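Side-chain contacts in cycloalternan-forming enzyme (Listeria monocytogenes serovar 1/2a, PDB 5F7U), which is a multidomain glycoside hydrolase family 31 enzyme, built round a TIM barrel, that binds glycans and magnesium ions at several sites: residues 405-408 / 409-412; 424-427 / 428-431; 516-519 / 520-524. The protein carries 1 engineered substitution. One frame throughout, in Å; residues are numbered along the deposited sequence. Where two conformers were deposited one is given.

Three local contacts follow one another along the TIM-barrel domain; contacts 1 and 2 each close a short turn, contact 3 packs the end of helix 512-520, and none encloses or crosses another. Contacts 1 (405-412) and 2 (424-431) both belong to the long excursion between barrel strand 396-399 and helix 439-448. Contact 3 (516-524) comes later, where helix 512-520 gives way to helix 523-527 ahead of barrel strand 534-536. In space the three form a compact cluster, their centres about 13 Å from one another. Ile-410 and Tyr-409 of contact 1 pack on Phe-430 and Phe-425 of contact 2, and Tyr-524 of contact 3 joins both, reaching the backbone of Tyr-409 and the ring of Phe-430.

Contact 1. Residues 405-408 / 409-412; sequences EETY and YIWN. With GLC (alpha-D-glucopyranose), chain F.
Thr-407 lies across one face of the Tyr-409 ring, its CB 4.0 Å from the ring centroid and shifted toward the rim on the CE2 side, a CH-pi contact. The threonine hydroxyl faces the backbone that follows. Because chi1 (66°) sets OG1 between the backbone N and the carbonyl carbon, OG1 receives the N-H of Tyr-409 almost straight, OG1 to N 3.2 Å at 169°. A second, weak bond runs from Ile-410 N to the same OG1 at 3.4 Å, and CG1 of Ile-410 rests 3.5 Å from this oxygen. OG1 is also hydrogen-bonded to Asp-404, so that a buried hydroxyl is gripped by Asp-404 on one side and the following N-H groups on the other, while the hydroxyl of Tyr-409 finds its partner in Asp-474 of helix 469-481.

On the sugar side, the bent chain of Glu-405 brings its carboxylate up to the glucopyranose, where each oxygen takes one sugar hydroxyl: OE1 accepts from O4 and OE2 from O6, both at 2.6 Å. Tyr-408 meets the sugar with its edge, O4 lying near the ring plane, and its hydroxyl donates to Glu-405 OE1 at 2.9 Å from the anti side, 33° out of the carboxylate plane. This bond should restrict rotation of the carboxylate and so position it for the ligand, which Asn-372 binds as well. The hydroxyl of Thr-407, accepting the N-H of Tyr-409 two residues on, closes an ST turn, and the same loop supplies Glu-405 and Tyr-408 to a glycan pocket of the family 31 TIM barrel.

Contact 2. Residues 424-427 / 428-431; sequences AFSY and DDFT
Phe-425 and Phe-430 lie with their planes near parallel, 29° apart, but slid so far that the rings barely overlap, centroids 5.0 Å apart. CE1 of Phe-430 stands over one face of the Phe-425 ring toward its rim, while CZ presses on the root of that side chain, 3.5 Å from Phe-425 CB. The Phe-425 ring is also met at its edge, in plane, by Asp-429 CB, so one phenyl group is approached over a face and at its edge by consecutive residues. Tyr-416 adds an edge-to-face contact with Phe-425.

Tyr-427 takes part mainly through its backbone. Its carbonyl O accepts the N-H of Phe-430 at 3.2 Å, and a water bridges this O to Phe-430 O. The tyrosine ring itself leaves in another direction, CG anti to the backbone N (chi1 -166°), which carries its hydroxyl to the backbone N of Lys-440 at the start of helix 439-448.

Asp-429 ties the turn back on itself. Its OD2 accepts the Ser-426 N-H at 3.0 Å along a nearly straight line (173°), from above the carboxylate plane, while its own backbone N donates to Ser-426 O at 3.3 Å. The two i to i+3 backbone bonds, from Asp-429 to Ser-426 and from Phe-430 to Tyr-427, are the signature of a short 3-10 turn, here within the excursion that follows the second strand of the TIM barrel.

Contact 3. Residues 516-519 / 520-524; sequences DWWT and SQREY
Ser-520 turns its hydroxyl back along the helix to the carbonyl of Trp-517, OG to O 2.6 Å, while its backbone N makes the i to i+4 bond to Asp-516 O. Holding OG between the backbone N and the carbonyl carbon (chi1 74°) allows this reach. Next, the extended Gln-521 lays its amide over a face of the Trp-517 indole, planes 34° apart and NE2 3.3 Å from CZ2; the indole NE1 is bound to Gly-422 O. Arg-522 bends at its second torsion and places its guanidinium flat on Trp-518, centres 3.8 Å apart and planes at 16°, a stacked cation-pi pair. Its NH2 also donates to Trp-518 O at 3.0 Å, on the opposite face of that carbonyl from Gln-521 N. Gln-457 takes the Arg-522 NE-H, and Tyr-570 of helix 555-577 is bonded to Trp-518 NE1, so both layers of the stack are held from outside. These two i to i+4 contacts, an amide over one indole and a guanidinium stacked on the next, pack the link between helices 512-520 and 523-527 back on the first of them, between the third and fourth strands of the TIM barrel.

Contact 1. Residues 405-408 / 409-412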
loop_
_atom_site.group_PDB
_atom_site.type_symbol
_atom_site.label_atom_id
_atom_site.label_comp_id
_atom_site.label_asym_id
_atom_site.label_seq_id
_atom_site.Cartn_x
_atom_site.Cartn_y
_atom_site.Cartn_z
ATOM N N GLU A 405 -26.811 -12.217 12.164
ATOM C CA GLU A 405 -27.057 -11.685 10.798
ATOM C C GLU A 405 -28.262 -10.731 10.775
ATOM O O GLU A 405 -28.943 -10.583 9.745
ATOM C CB GLU A 405 -27.251 -12.832 9.779
ATOM C CG GLU A 405 -26.061 -13.797 9.680
ATOM C CD GLU A 405 -24.860 -13.172 8.974
ATOM O OE1 GLU A 405 -25.052 -12.218 8.196
ATOM O OE2 GLU A 405 -23.715 -13.640 9.181
ATOM N N GLU A 406 -28.514 -10.094 11.922
ATOM C CA GLU A 406 -29.568 -9.107 12.055
ATOM C C GLU A 406 -29.074 -7.855 12.755
ATOM O O GLU A 406 -29.139 -6.776 12.185
ATOM C CB GLU A 406 -30.760 -9.695 12.809
ATOM C CG GLU A 406 -31.475 -10.831 12.091
ATOM C CD GLU A 406 -32.169 -10.421 10.797
ATOM O OE1 GLU A 406 -32.231 -9.218 10.443
ATOM O OE2 GLU A 406 -32.655 -11.339 10.093
ATOM N N THR A 407 -28.602 -8.006 13.992
ATOM C CA THR A 407 -28.060 -6.886 14.760
ATOM C C THR A 407 -26.562 -6.709 14.491
ATOM O O THR A 407 -26.022 -5.617 14.646
ATOM C CB THR A 407 -28.216 -7.091 16.279
ATOM O OG1 THR A 407 -27.412 -8.200 16.715
ATOM C CG2 THR A 407 -29.705 -7.322 16.679
ATOM N N TYR A 408 -25.885 -7.809 14.174
ATOM C CA TYR A 408 -24.423 -7.845 14.021
ATOM C C TYR A 408 -23.638 -7.502 15.294
ATOM O O TYR A 408 -22.458 -7.162 15.218
ATOM C CB TYR A 408 -23.956 -7.022 12.798
ATOM C CG TYR A 408 -24.457 -7.639 11.531
ATOM C CD1 TYR A 408 -23.773 -8.716 10.952
ATOM C CD2 TYR A 408 -25.642 -7.197 10.945
ATOM C CE1 TYR A 408 -24.252 -9.330 9.816
ATOM C CE2 TYR A 408 -26.143 -7.807 9.801
ATOM C CZ TYR A 408 -25.431 -8.867 9.245
ATOM O OH TYR A 408 -25.925 -9.483 8.114
ATOM N N TYR A 409 -24.290 -7.574 16.458
ATOM C CA TYR A 409 -23.542 -7.523 17.708
ATOM C C TYR A 409 -23.886 -8.663 18.675
ATOM O O TYR A 409 -23.348 -8.714 19.783
ATOM C CB TYR A 409 -23.610 -6.132 18.372
ATOM C CG TYR A 409 -24.987 -5.696 18.804
ATOM C CD1 TYR A 409 -25.525 -6.138 20.009
ATOM C CD2 TYR A 409 -25.741 -4.808 18.019
ATOM C CE1 TYR A 409 -26.796 -5.747 20.409
ATOM C CE2 TYR A 409 -27.013 -4.398 18.417
ATOM C CZ TYR A 409 -27.528 -4.871 19.613
ATOM O OH TYR A 409 -28.778 -4.476 20.051
ATOM N N ILE A 410 -24.749 -9.582 18.230
ATOM C CA ILE A 410 -25.189 -10.732 19.025
ATOM C C ILE A 410 -24.755 -11.997 18.284
ATOM O O ILE A 410 -24.906 -12.086 17.060
ATOM C CB ILE A 410 -26.717 -10.715 19.242
ATOM C CG1 ILE A 410 -27.124 -9.445 20.014
ATOM C CG2 ILE A 410 -27.220 -11.986 19.957
ATOM C CD1 ILE A 410 -28.631 -9.203 20.092
ATOM N N TRP A 411 -24.199 -12.946 19.040
ATOM C CA TRP A 411 -23.777 -14.247 18.517
ATOM C C TRP A 411 -24.938 -15.013 17.913
ATOM O O TRP A 411 -26.062 -15.012 18.457
ATOM C CB TRP A 411 -23.093 -15.076 19.619
ATOM C CG TRP A 411 -21.768 -14.506 19.928
ATOM C CD1 TRP A 411 -21.492 -13.504 20.826
ATOM C CD2 TRP A 411 -20.524 -14.832 19.280
ATOM N NE1 TRP A 411 -20.131 -13.204 20.790
ATOM C CE2 TRP A 411 -19.523 -14.002 19.852
ATOM C CE3 TRP A 411 -20.155 -15.762 18.280
ATOM C CZ2 TRP A 411 -18.181 -14.054 19.451
ATOM C CZ3 TRP A 411 -18.805 -15.816 17.887
ATOM C CH2 TRP A 411 -17.842 -14.961 18.483
ATOM N N ASN A 412 -24.666 -15.692 16.804
ATOM C CA ASN A 412 -25.686 -16.532 16.177
ATOM C C ASN A 412 -26.272 -17.547 17.166
ATOM O O ASN A 412 -25.545 -18.126 17.988
ATOM C CB ASN A 412 -25.113 -17.261 14.955
ATOM C CG ASN A 412 -26.173 -17.591 13.934
ATOM O OD1 ASN A 412 -27.348 -17.202 14.096
ATOM N ND2 ASN A 412 -25.774 -18.285 12.854
HETATM C C1 GLC F . -20.802 -12.138 3.702
HETATM C C2 GLC F . -22.218 -11.910 3.155
HETATM C C3 GLC F . -23.062 -11.072 4.124
HETATM C C4 GLC F . -23.030 -11.656 5.536
HETATM C C5 GLC F . -21.563 -11.764 5.977
HETATM C C6 GLC F . -21.361 -12.261 7.403
HETATM O O2 GLC F . -22.154 -11.217 1.907
HETATM O O3 GLC F . -24.415 -10.991 3.658
HETATM O O4 GLC F . -23.773 -10.802 6.414
HETATM O O5 GLC F . -20.849 -12.618 5.059
HETATM O O6 GLC F . -21.727 -13.643 7.467
#

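Contact 2. Residues 424-427 / 428-431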
loop_
_atom_site.group_PDB
_atom_site.type_symbol
_atom_site.label_atom_id
_atom_site.label_comp_id
_atom_site.label_asym_id
_atom_site.label_seq_id
_atom_site.Cartn_x
_atom_site.Cartn_y
_atom_site.Cartn_z
ATOM N N ALA A 424 -27.669 -1.451 26.138
ATOM C CA ALA A 424 -26.615 -2.409 25.797
ATOM C C ALA A 424 -26.773 -3.709 26.569
ATOM O O ALA A 424 -27.319 -3.716 27.686
ATOM C CB ALA A 424 -25.243 -1.799 26.043
ATOM N N PHE A 425 -26.325 -4.805 25.952
ATOM C CA PHE A 425 -26.240 -6.110 26.605
ATOM C C PHE A 425 -24.883 -6.314 27.281
ATOM O O PHE A 425 -23.871 -5.707 26.882
ATOM C CB PHE A 425 -26.447 -7.243 25.586
ATOM C CG PHE A 425 -27.836 -7.321 25.027
ATOM C CD1 PHE A 425 -28.195 -6.581 23.895
ATOM C CD2 PHE A 425 -28.794 -8.141 25.622
ATOM C CE1 PHE A 425 -29.489 -6.648 23.383
ATOM C CE2 PHE A 425 -30.091 -8.212 25.108
ATOM C CZ PHE A 425 -30.437 -7.462 23.989
ATOM N N SER A 426 -24.881 -7.164 28.305
ATOM C CA SER A 426 -23.665 -7.725 28.884
ATOM C C SER A 426 -23.661 -9.200 28.485
ATOM O O SER A 426 -24.670 -9.691 27.933
ATOM C CB SER A 426 -23.677 -7.569 30.410
ATOM O OG SER A 426 -23.796 -6.208 30.784
ATOM N N TYR A 427 -22.541 -9.897 28.750
ATOM C CA TYR A 427 -22.413 -11.334 28.437
ATOM C C TYR A 427 -23.474 -12.219 29.140
ATOM O O TYR A 427 -24.022 -13.145 28.523
ATOM C CB TYR A 427 -21.024 -11.831 28.815
ATOM C CG TYR A 427 -20.654 -13.191 28.250
ATOM C CD1 TYR A 427 -20.279 -13.325 26.913
ATOM C CD2 TYR A 427 -20.662 -14.343 29.058
ATOM C CE1 TYR A 427 -19.922 -14.562 26.389
ATOM C CE2 TYR A 427 -20.317 -15.590 28.535
ATOM C CZ TYR A 427 -19.928 -15.686 27.203
ATOM O OH TYR A 427 -19.583 -16.900 26.643
ATOM N N ASP A 428 -23.742 -11.901 30.409
ATOM C CA ASP A 428 -24.707 -12.614 31.261
ATOM C C ASP A 428 -26.150 -12.525 30.790
ATOM O O ASP A 428 -26.990 -13.303 31.248
ATOM C CB ASP A 428 -24.640 -12.093 32.705
ATOM C CG ASP A 428 -23.350 -12.466 33.407
ATOM O OD1 ASP A 428 -22.564 -13.273 32.859
ATOM O OD2 ASP A 428 -23.109 -11.937 34.520
ATOM N N ASP A 429 -26.447 -11.566 29.912
ATOM C CA ASP A 429 -27.804 -11.424 29.367
ATOM C C ASP A 429 -28.161 -12.552 28.397
ATOM O O ASP A 429 -29.335 -12.793 28.132
ATOM C CB ASP A 429 -27.978 -10.059 28.679
ATOM C CG ASP A 429 -28.090 -8.899 29.669
ATOM O OD1 ASP A 429 -28.688 -9.058 30.766
ATOM O OD2 ASP A 429 -27.594 -7.803 29.340
ATOM N N PHE A 430 -27.150 -13.236 27.860
ATOM C CA PHE A 430 -27.380 -14.221 26.795
ATOM C C PHE A 430 -27.385 -15.642 27.304
ATOM O O PHE A 430 -26.685 -15.960 28.267
ATOM C CB PHE A 430 -26.320 -14.073 25.714
ATOM C CG PHE A 430 -26.318 -12.735 25.058
ATOM C CD1 PHE A 430 -27.313 -12.395 24.129
ATOM C CD2 PHE A 430 -25.315 -11.810 25.352
ATOM C CE1 PHE A 430 -27.302 -11.151 23.504
ATOM C CE2 PHE A 430 -25.301 -10.562 24.730
ATOM C CZ PHE A 430 -26.290 -10.238 23.794
ATOM N N THR A 431 -28.221 -16.468 26.684
ATOM C CA THR A 431 -28.115 -17.917 26.741
ATOM C C THR A 431 -27.530 -18.340 25.388
ATOM O O THR A 431 -28.125 -18.099 24.331
ATOM C CB THR A 431 -29.494 -18.562 26.970
ATOM O OG1 THR A 431 -30.038 -18.075 28.197
ATOM C CG2 THR A 431 -29.411 -20.085 27.037
HETATM O O HOH W 1 -26.699 -5.447 30.684
HETATM O O HOH W 2 -24.131 -15.736 29.394
#

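Contact 3. Residues 516-519 / 520-524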
loop_
_atom_site.group_PDB
_atom_site.type_symbol
_atom_site.label_atom_id
_atom_site.label_comp_id
_atom_site.label_asym_id
_atom_site.label_seq_id
_atom_site.Cartn_x
_atom_site.Cartn_y
_atom_site.Cartn_z
ATOM N N ASP A 516 -20.883 6.651 20.365
ATOM C CA ASP A 516 -20.882 6.102 21.722
ATOM C C ASP A 516 -21.955 5.032 21.901
ATOM O O ASP A 516 -21.674 3.978 22.474
ATOM C CB ASP A 516 -21.022 7.215 22.780
ATOM C CG ASP A 516 -19.750 8.081 22.901
ATOM O OD1 ASP A 516 -18.644 7.636 22.483
ATOM O OD2 ASP A 516 -19.857 9.217 23.411
ATOM N N TRP A 517 -23.159 5.283 21.383
ATOM C CA TRP A 517 -24.242 4.300 21.437
ATOM C C TRP A 517 -23.891 3.045 20.652
ATOM O O TRP A 517 -23.935 1.952 21.178
ATOM C CB TRP A 517 -25.558 4.874 20.923
ATOM C CG TRP A 517 -26.583 3.819 20.754
ATOM C CD1 TRP A 517 -27.157 3.066 21.753
ATOM C CD2 TRP A 517 -27.147 3.354 19.519
ATOM N NE1 TRP A 517 -28.036 2.162 21.209
ATOM C CE2 TRP A 517 -28.057 2.317 19.843
ATOM C CE3 TRP A 517 -26.972 3.712 18.165
ATOM C CZ2 TRP A 517 -28.806 1.635 18.866
ATOM C CZ3 TRP A 517 -27.714 3.024 17.183
ATOM C CH2 TRP A 517 -28.626 2.008 17.545
ATOM N N TRP A 518 -23.547 3.217 19.386
ATOM C CA TRP A 518 -23.253 2.079 18.500
ATOM C C TRP A 518 -22.163 1.188 19.098
ATOM O O TRP A 518 -22.336 -0.033 19.194
ATOM C CB TRP A 518 -22.799 2.618 17.160
ATOM C CG TRP A 518 -22.684 1.619 16.060
ATOM C CD1 TRP A 518 -21.543 0.968 15.655
ATOM C CD2 TRP A 518 -23.723 1.215 15.156
ATOM N NE1 TRP A 518 -21.818 0.163 14.563
ATOM C CE2 TRP A 518 -23.144 0.298 14.236
ATOM C CE3 TRP A 518 -25.092 1.544 15.030
ATOM C CZ2 TRP A 518 -23.883 -0.298 13.193
ATOM C CZ3 TRP A 518 -25.834 0.947 13.993
ATOM C CH2 TRP A 518 -25.216 0.032 13.083
ATOM N N THR A 519 -21.064 1.816 19.535
ATOM C CA THR A 519 -19.951 1.092 20.141
ATOM C C THR A 519 -20.323 0.472 21.490
ATOM O O THR A 519 -19.885 -0.637 21.788
ATOM C CB THR A 519 -18.681 1.942 20.248
ATOM O OG1 THR A 519 -18.921 3.083 21.072
ATOM C CG2 THR A 519 -18.173 2.374 18.835
ATOM N N SER A 520 -21.168 1.152 22.282
ATOM C CA SER A 520 -21.609 0.581 23.577
ATOM C C SER A 520 -22.272 -0.802 23.412
ATOM O O SER A 520 -22.182 -1.657 24.302
ATOM C CB SER A 520 -22.538 1.531 24.356
ATOM O OG SER A 520 -23.843 1.589 23.795
ATOM N N GLN A 521 -22.922 -1.015 22.268
ATOM C CA GLN A 521 -23.631 -2.262 21.993
ATOM C C GLN A 521 -22.663 -3.409 21.771
ATOM O O GLN A 521 -23.014 -4.573 21.963
ATOM C CB GLN A 521 -24.532 -2.118 20.764
ATOM C CG GLN A 521 -25.622 -1.064 20.906
ATOM C CD GLN A 521 -26.515 -1.031 19.689
ATOM O OE1 GLN A 521 -26.059 -0.715 18.589
ATOM N NE2 GLN A 521 -27.785 -1.367 19.868
ATOM N N ARG A 522 -21.452 -3.056 21.348
ATOM C CA ARG A 522 -20.377 -4.009 21.126
ATOM C C ARG A 522 -19.392 -4.121 22.289
ATOM O O ARG A 522 -18.493 -4.963 22.228
ATOM C CB ARG A 522 -19.584 -3.650 19.848
ATOM C CG ARG A 522 -20.285 -4.035 18.563
ATOM C CD ARG A 522 -21.009 -2.855 17.954
ATOM N NE ARG A 522 -21.672 -3.224 16.699
ATOM C CZ ARG A 522 -22.838 -2.737 16.302
ATOM N NH1 ARG A 522 -23.388 -3.156 15.155
ATOM N NH2 ARG A 522 -23.471 -1.855 17.065
ATOM N N GLU A 523 -19.556 -3.302 23.337
ATOM C CA GLU A 523 -18.583 -3.283 24.443
ATOM C C GLU A 523 -18.299 -4.676 25.019
ATOM O O GLU A 523 -17.132 -5.047 25.204
ATOM C CB GLU A 523 -19.042 -2.342 25.565
ATOM C CG GLU A 523 -17.955 -2.063 26.596
ATOM C CD GLU A 523 -18.487 -1.534 27.921
ATOM O OE1 GLU A 523 -19.434 -0.724 27.925
ATOM O OE2 GLU A 523 -17.960 -1.921 28.988
ATOM N N TYR A 524 -19.360 -5.443 25.298
ATOM C CA TYR A 524 -19.211 -6.757 25.926
ATOM C C TYR A 524 -18.311 -7.726 25.130
ATOM O O TYR A 524 -17.691 -8.612 25.721
ATOM C CB TYR A 524 -20.589 -7.383 26.234
ATOM C CG TYR A 524 -21.199 -8.130 25.072
ATOM C CD1 TYR A 524 -21.848 -7.439 24.035
ATOM C CD2 TYR A 524 -21.141 -9.536 25.006
ATOM C CE1 TYR A 524 -22.404 -8.127 22.958
ATOM C CE2 TYR A 524 -21.704 -10.234 23.927
ATOM C CZ TYR A 524 -22.328 -9.523 22.912
ATOM O OH TYR A 524 -22.882 -10.198 21.840
#